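Local structure of neutral ceramidase (Pseudomonas aeruginosa, 2ZWS) at residues Arg6-Gly10 against Ser186-Ala190; Asn168-Tyr174 against Val414-Arg419. The protein catalyses the zinc-dependent hydrolysis of the N-acyl linkage of ceramides to sphingosine and free fatty acid, and also the reverse synthesis of ceramide. All coordinates share one frame. Residue numbers count along the deposited sequence, not the author numbering.

Interaction 1 (Arg6-Gly10 against Ser186-Ala190); sequences RFGLG and SFVDA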
ATOM      1  N   ARG A   6       0.063  25.542  -6.405  1.00 14.77           N
ATOM      2  CA  ARG A   6       1.429  25.065  -6.304  1.00 15.04           C
ATOM      3  C   ARG A   6       1.323  23.601  -5.944  1.00 14.49           C
ATOM      4  O   ARG A   6       0.379  23.193  -5.248  1.00 14.70           O
ATOM      5  CB  ARG A   6       2.193  25.821  -5.229  1.00 15.35           C
ATOM      6  CG  ARG A   6       2.437  27.280  -5.582  1.00 17.52           C
ATOM      7  CD  ARG A   6       3.090  27.994  -4.404  1.00 20.90           C
ATOM      8  NE  ARG A   6       2.181  28.159  -3.263  1.00 27.11           N
ATOM      9  CZ  ARG A   6       1.395  29.216  -3.073  1.00 28.62           C
ATOM     10  NH1 ARG A   6       1.386  30.221  -3.950  1.00 30.08           N
ATOM     11  NH2 ARG A   6       0.604  29.264  -2.006  1.00 29.89           N
ATOM     12  N   PHE A   7       2.261  22.790  -6.403  1.00 12.58           N
ATOM     13  CA  PHE A   7       2.288  21.388  -5.910  1.00 12.67           C
ATOM     14  C   PHE A   7       3.711  20.972  -5.589  1.00 13.26           C
ATOM     15  O   PHE A   7       4.665  21.588  -6.097  1.00 13.66           O
ATOM     16  CB  PHE A   7       1.646  20.398  -6.894  1.00 13.35           C
ATOM     17  CG  PHE A   7       2.262  20.389  -8.253  1.00 14.87           C
ATOM     18  CD1 PHE A   7       3.466  19.717  -8.493  1.00 14.62           C
ATOM     19  CD2 PHE A   7       1.634  21.059  -9.313  1.00 15.52           C
ATOM     20  CE1 PHE A   7       4.035  19.725  -9.774  1.00 16.62           C
ATOM     21  CE2 PHE A   7       2.209  21.068 -10.583  1.00 17.55           C
ATOM     22  CZ  PHE A   7       3.411  20.421 -10.799  1.00 16.00           C
ATOM     23  N   GLY A   8       3.850  19.954  -4.739  1.00 12.37           N
ATOM     24  CA  GLY A   8       5.159  19.416  -4.425  1.00 13.43           C
ATOM     25  C   GLY A   8       5.063  17.920  -4.429  1.00 13.38           C
ATOM     26  O   GLY A   8       4.075  17.368  -3.914  1.00 13.15           O
ATOM     27  N   LEU A   9       6.040  17.271  -5.064  1.00 13.37           N
ATOM     28  CA  LEU A   9       6.032  15.803  -5.196  1.00 13.72           C
ATOM     29  C   LEU A   9       7.229  15.244  -4.499  1.00 13.66           C
ATOM     30  O   LEU A   9       8.345  15.692  -4.721  1.00 14.26           O
ATOM     31  CB  LEU A   9       6.134  15.403  -6.654  1.00 14.98           C
ATOM     32  CG  LEU A   9       5.217  16.184  -7.603  1.00 16.54           C
ATOM     33  CD1 LEU A   9       5.531  15.794  -9.021  1.00 17.55           C
ATOM     34  CD2 LEU A   9       3.780  15.845  -7.248  1.00 15.25           C
ATOM     35  N   GLY A  10       7.019  14.255  -3.648  1.00 12.46           N
ATOM     36  CA  GLY A  10       8.111  13.665  -2.864  1.00 13.18           C
ATOM     37  C   GLY A  10       7.956  12.155  -2.755  1.00 12.46           C
ATOM     38  O   GLY A  10       6.843  11.624  -2.847  1.00 11.85           O
ATOM     39  N   SER A 186      -3.418  14.720 -12.896  1.00 13.09           N
ATOM     40  CA  SER A 186      -2.080  14.998 -13.365  0.50 13.19           C
ATOM     41  C   SER A 186      -1.612  16.354 -12.902  1.00 12.78           C
ATOM     42  O   SER A 186      -2.408  17.295 -12.741  1.00 12.44           O
ATOM     43  CB  SER A 186      -1.981  14.850 -14.880  0.50 13.74           C
ATOM     44  OG  SER A 186      -3.003  15.587 -15.524  0.50 14.35           O
ATOM     45  N   PHE A 187      -0.301  16.411 -12.659  1.00 12.16           N
ATOM     46  CA  PHE A 187       0.358  17.588 -12.137  1.00 12.48           C
ATOM     47  C   PHE A 187       1.274  18.143 -13.215  1.00 13.47           C
ATOM     48  O   PHE A 187       2.294  17.527 -13.558  1.00 13.16           O
ATOM     49  CB  PHE A 187       1.144  17.233 -10.884  1.00 13.11           C
ATOM     50  CG  PHE A 187       0.289  16.745  -9.761  1.00 11.21           C
ATOM     51  CD1 PHE A 187      -0.184  15.427  -9.743  1.00 14.54           C
ATOM     52  CD2 PHE A 187      -0.090  17.607  -8.740  1.00 13.41           C
ATOM     53  CE1 PHE A 187      -1.000  14.965  -8.695  1.00 15.22           C
ATOM     54  CE2 PHE A 187      -0.882  17.152  -7.668  1.00 13.93           C
ATOM     55  CZ  PHE A 187      -1.356  15.836  -7.662  1.00 13.94           C
ATOM     56  N   VAL A 188       0.898  19.308 -13.734  1.00 13.28           N
ATOM     57  CA  VAL A 188       1.584  19.878 -14.910  1.00 13.99           C
ATOM     58  C   VAL A 188       2.349  21.117 -14.452  1.00 14.38           C
ATOM     59  O   VAL A 188       1.772  22.019 -13.828  1.00 14.90           O
ATOM     60  CB  VAL A 188       0.569  20.188 -16.047  1.00 14.54           C
ATOM     61  CG1 VAL A 188       1.222  20.967 -17.209  1.00 15.12           C
ATOM     62  CG2 VAL A 188      -0.093  18.898 -16.565  1.00 14.63           C
ATOM     63  N   ASP A 189       3.651  21.157 -14.728  1.00 14.77           N
ATOM     64  CA  ASP A 189       4.488  22.248 -14.258  1.00 15.33           C
ATOM     65  C   ASP A 189       4.393  23.512 -15.142  1.00 15.57           C
ATOM     66  O   ASP A 189       3.693  23.527 -16.164  1.00 16.08           O
ATOM     67  CB  ASP A 189       5.931  21.767 -14.061  1.00 15.52           C
ATOM     68  CG  ASP A 189       6.642  21.448 -15.366  1.00 17.61           C
ATOM     69  OD1 ASP A 189       6.180  21.875 -16.464  1.00 16.13           O
ATOM     70  OD2 ASP A 189       7.704  20.782 -15.279  1.00 19.67           O
ATOM     71  N   ALA A 190       5.124  24.553 -14.748  1.00 16.84           N
ATOM     72  CA  ALA A 190       5.122  25.838 -15.443  1.00 17.78           C
ATOM     73  C   ALA A 190       5.639  25.760 -16.883  1.00 18.46           C
ATOM     74  O   ALA A 190       5.520  26.737 -17.630  1.00 19.12           O
ATOM     75  CB  ALA A 190       5.938  26.824 -14.644  1.00 19.04           C
TER
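This is a buried aromatic contact between two strands of one mixed sheet of the N-terminal part of the enzyme. The strands are not paired with each other. Their segment axes cross at 109° and come no closer than 8.6 Å, so side chains bridge the gap. Phe7 and Phe187 form a T-shaped pair. The edge of Phe187 points at the face of Phe7, with centroids 5.4 Å apart and planes at 72°. Phe187 CB adds a CH-pi contact, 3.8 Å from the Phe7 ring centroid and almost on its normal. At the edge of the Phe7 ring, CE2 lies 3.4 Å from Val188 O. Leu9 CD2 covers one face of Phe187, 4.4 Å from its CG. Strand 142-152 pairs antiparallel with both strands and links them within the sheet. Phe45 and Ile47 of strand 41-49 and Ile198 of strand 194-200 also touch Phe187, while Ala195 touches Phe7 and Leu9.

Interaction 2 (Asn168-Tyr174 against Val414-Arg419); sequences NPDIAGY and VMAGVR. Unlike the reference sequence in segment 168-174: Ala172 (reference Val).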
ATOM      1  N   ASN A 168     -27.072  -7.563  -6.175  1.00 20.84           N
ATOM      2  CA  ASN A 168     -27.458  -6.151  -6.163  1.00 21.59           C
ATOM      3  C   ASN A 168     -28.469  -5.857  -7.267  1.00 22.63           C
ATOM      4  O   ASN A 168     -28.300  -6.324  -8.388  1.00 23.09           O
ATOM      5  CB  ASN A 168     -26.236  -5.254  -6.345  1.00 21.24           C
ATOM      6  CG  ASN A 168     -25.247  -5.377  -5.191  1.00 20.24           C
ATOM      7  OD1 ASN A 168     -25.563  -5.062  -4.042  1.00 19.85           O
ATOM      8  ND2 ASN A 168     -24.049  -5.860  -5.502  1.00 17.39           N
ATOM      9  N   PRO A 169     -29.521  -5.079  -6.950  1.00 23.89           N
ATOM     10  CA  PRO A 169     -30.536  -4.752  -7.965  1.00 24.33           C
ATOM     11  C   PRO A 169     -30.120  -3.628  -8.911  1.00 24.95           C
ATOM     12  O   PRO A 169     -30.835  -3.334  -9.872  1.00 26.00           O
ATOM     13  CB  PRO A 169     -31.720  -4.277  -7.120  1.00 24.73           C
ATOM     14  CG  PRO A 169     -31.109  -3.704  -5.907  1.00 24.93           C
ATOM     15  CD  PRO A 169     -29.846  -4.500  -5.636  1.00 23.67           C
ATOM     16  N   ASP A 170     -28.975  -3.006  -8.641  1.00 24.74           N
ATOM     17  CA  ASP A 170     -28.589  -1.756  -9.285  1.00 24.37           C
ATOM     18  C   ASP A 170     -27.217  -1.810  -9.979  1.00 23.86           C
ATOM     19  O   ASP A 170     -26.386  -0.918  -9.779  1.00 24.04           O
ATOM     20  CB  ASP A 170     -28.602  -0.625  -8.237  1.00 24.88           C
ATOM     21  CG  ASP A 170     -27.542  -0.823  -7.113  1.00 25.84           C
ATOM     22  OD1 ASP A 170     -27.222  -1.977  -6.746  1.00 24.83           O
ATOM     23  OD2 ASP A 170     -27.051   0.197  -6.580  1.00 28.42           O
ATOM     24  N   ILE A 171     -26.988  -2.811 -10.823  1.00 22.12           N
ATOM     25  CA  ILE A 171     -25.646  -3.006 -11.393  1.00 21.68           C
ATOM     26  C   ILE A 171     -25.459  -2.614 -12.859  1.00 21.17           C
ATOM     27  O   ILE A 171     -24.534  -3.098 -13.506  1.00 21.66           O
ATOM     28  CB  ILE A 171     -25.096  -4.435 -11.151  1.00 21.40           C
ATOM     29  CG1 ILE A 171     -25.900  -5.498 -11.925  1.00 21.59           C
ATOM     30  CG2 ILE A 171     -25.070  -4.746  -9.678  1.00 20.85           C
ATOM     31  CD1 ILE A 171     -25.222  -6.860 -11.995  1.00 21.53           C
ATOM     32  N   ALA A 172     -26.331  -1.759 -13.393  1.00 21.58           N
ATOM     33  CA  ALA A 172     -26.121  -1.260 -14.758  1.00 21.80           C
ATOM     34  C   ALA A 172     -24.777  -0.546 -14.861  1.00 21.94           C
ATOM     35  O   ALA A 172     -24.452   0.289 -14.024  1.00 22.52           O
ATOM     36  CB  ALA A 172     -27.244  -0.324 -15.177  1.00 22.06           C
ATOM     37  N   GLY A 173     -24.000  -0.900 -15.884  1.00 21.81           N
ATOM     38  CA  GLY A 173     -22.643  -0.376 -16.054  1.00 21.19           C
ATOM     39  C   GLY A 173     -21.596  -1.220 -15.329  1.00 20.22           C
ATOM     40  O   GLY A 173     -20.407  -0.967 -15.466  1.00 20.95           O
ATOM     41  N   TYR A 174     -22.046  -2.213 -14.563  1.00 18.74           N
ATOM     42  CA  TYR A 174     -21.166  -3.112 -13.796  1.00 18.39           C
ATOM     43  C   TYR A 174     -21.608  -4.573 -13.922  1.00 18.68           C
ATOM     44  O   TYR A 174     -21.395  -5.369 -13.013  1.00 18.43           O
ATOM     45  CB  TYR A 174     -21.126  -2.695 -12.307  1.00 17.85           C
ATOM     46  CG  TYR A 174     -20.777  -1.241 -12.115  1.00 16.95           C
ATOM     47  CD1 TYR A 174     -21.773  -0.278 -11.915  1.00 16.64           C
ATOM     48  CD2 TYR A 174     -19.453  -0.813 -12.162  1.00 16.67           C
ATOM     49  CE1 TYR A 174     -21.471   1.053 -11.779  1.00 15.76           C
ATOM     50  CE2 TYR A 174     -19.138   0.529 -12.018  1.00 16.26           C
ATOM     51  CZ  TYR A 174     -20.139   1.455 -11.818  1.00 16.32           C
ATOM     52  OH  TYR A 174     -19.786   2.780 -11.685  1.00 18.55           O
ATOM     53  N   VAL A 414     -17.211  -3.212  -5.290  1.00 13.89           N
ATOM     54  CA  VAL A 414     -17.576  -2.276  -6.372  1.00 14.52           C
ATOM     55  C   VAL A 414     -18.869  -1.514  -6.012  1.00 14.35           C
ATOM     56  O   VAL A 414     -18.878  -0.285  -5.988  1.00 14.62           O
ATOM     57  CB  VAL A 414     -17.723  -3.009  -7.736  1.00 14.73           C
ATOM     58  CG1 VAL A 414     -18.344  -2.081  -8.823  1.00 15.10           C
ATOM     59  CG2 VAL A 414     -16.365  -3.565  -8.196  1.00 14.37           C
ATOM     60  N   MET A 415     -19.961  -2.234  -5.727  1.00 14.42           N
ATOM     61  CA  MET A 415     -21.233  -1.547  -5.508  1.00 14.84           C
ATOM     62  C   MET A 415     -21.262  -0.806  -4.177  1.00 14.20           C
ATOM     63  O   MET A 415     -21.962   0.222  -4.043  1.00 14.82           O
ATOM     64  CB  MET A 415     -22.429  -2.510  -5.618  1.00 16.22           C
ATOM     65  CG  MET A 415     -22.685  -3.063  -7.024  1.00 17.66           C
ATOM     66  SD  MET A 415     -22.462  -1.846  -8.370  1.00 19.49           S
ATOM     67  CE  MET A 415     -23.645  -0.530  -7.977  1.00 20.30           C
ATOM     68  N   ALA A 416     -20.502  -1.279  -3.188  1.00 14.79           N
ATOM     69  CA  ALA A 416     -20.475  -0.548  -1.907  1.00 14.56           C
ATOM     70  C   ALA A 416     -19.860   0.842  -2.127  1.00 15.09           C
ATOM     71  O   ALA A 416     -20.365   1.852  -1.612  1.00 15.32           O
ATOM     72  CB  ALA A 416     -19.749  -1.340  -0.827  1.00 15.21           C
ATOM     73  N   GLY A 417     -18.808   0.887  -2.929  1.00 15.25           N
ATOM     74  CA  GLY A 417     -18.146   2.158  -3.240  1.00 15.30           C
ATOM     75  C   GLY A 417     -18.944   3.007  -4.214  1.00 16.10           C
ATOM     76  O   GLY A 417     -19.107   4.231  -4.026  1.00 15.99           O
ATOM     77  N   VAL A 418     -19.457   2.358  -5.263  1.00 15.49           N
ATOM     78  CA  VAL A 418     -20.262   3.071  -6.262  1.00 15.66           C
ATOM     79  C   VAL A 418     -21.493   3.743  -5.634  1.00 14.94           C
ATOM     80  O   VAL A 418     -21.810   4.878  -5.957  1.00 16.05           O
ATOM     81  CB  VAL A 418     -20.672   2.164  -7.458  1.00 16.26           C
ATOM     82  CG1 VAL A 418     -21.691   2.883  -8.351  1.00 16.96           C
ATOM     83  CG2 VAL A 418     -19.440   1.791  -8.258  1.00 16.76           C
ATOM     84  N   ARG A 419     -22.186   3.042  -4.745  1.00 14.77           N
ATOM     85  CA  ARG A 419     -23.363   3.649  -4.098  1.00 14.87           C
ATOM     86  C   ARG A 419     -22.985   4.919  -3.301  1.00 15.07           C
ATOM     87  O   ARG A 419     -23.716   5.922  -3.300  1.00 16.06           O
ATOM     88  CB  ARG A 419     -24.067   2.646  -3.193  1.00 16.32           C
ATOM     89  CG  ARG A 419     -24.965   1.687  -3.978  1.00 16.32           C
ATOM     90  CD  ARG A 419     -25.687   0.807  -3.000  1.00 19.31           C
ATOM     91  NE  ARG A 419     -26.215  -0.388  -3.641  1.00 21.88           N
ATOM     92  CZ  ARG A 419     -26.769  -1.381  -2.960  1.00 23.80           C
ATOM     93  NH1 ARG A 419     -27.230  -2.459  -3.604  1.00 26.07           N
ATOM     94  NH2 ARG A 419     -26.868  -1.287  -1.637  1.00 24.09           N
TER
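A loop packs here on the first turns of a helix, through a salt bridge at one end and apolar contacts at the other. Segment 168-174 is irregular and closes with a type II beta turn from Ile171 to Tyr174. Asn168 lays its amide against Met415, with ND2 3.5 Å from CG. Its OD1 is hydrogen-bonded to Thr451, so the side chain also ties the loop to the region before helix 452-457. Pro169 CD lies 3.9 Å from Arg419 NH1, a marginal contact. Asp170 makes the main polar link, a two-pronged salt bridge. Arg419 NE donates to Asp170 OD2 at 3.1 Å, and Arg419 NH1 donates to Asp170 OD1 at 3.2 Å. NH1 also forms a salt bridge with Glu453, so the guanidinium joins two acids. Ile171 begins the apolar part, with CG2 3.9 Å from Met415 CG. The turn then swings away from the helix through Ala172 and Gly173. Gly173 has a positive phi of 88°, as expected at the third position of a type II turn. Tyr174 N closes the turn on Ile171 O at 2.8 Å. The ring of Tyr174 returns to the helix and meets Val414, Met415 and Val418. Val414 and Val418 are one helical turn apart. The side chain of Val414 is about 9 Å from that of the zinc ligand His204, so the contact lies near the metal site without forming it. Met415 adds an oblique Met-aromatic contact, its SD 4.6 Å from the Tyr174 ring centroid.

How the interactions relate
From the N terminus, the chain first runs through residues 6-10 on strand 5-13. It later passes residues 168-174, in the loop after helix 162-165. Soon after, residues 186-190 on strand 181-189 meet the first strand, and interaction 1 closes a loop of 175 residues. Interaction 2 closes much later, at residues 414-419, after 239 intervening residues. The two loops therefore cross and neither contains the other. Strand 181-189 is the next strand after the 168-174 loop, so one short piece of chain serves both contacts. Interaction 1 joins strands of the large mixed sheet. Interaction 2 ties the loop to helix 414-428. Their centres are 34 Å apart.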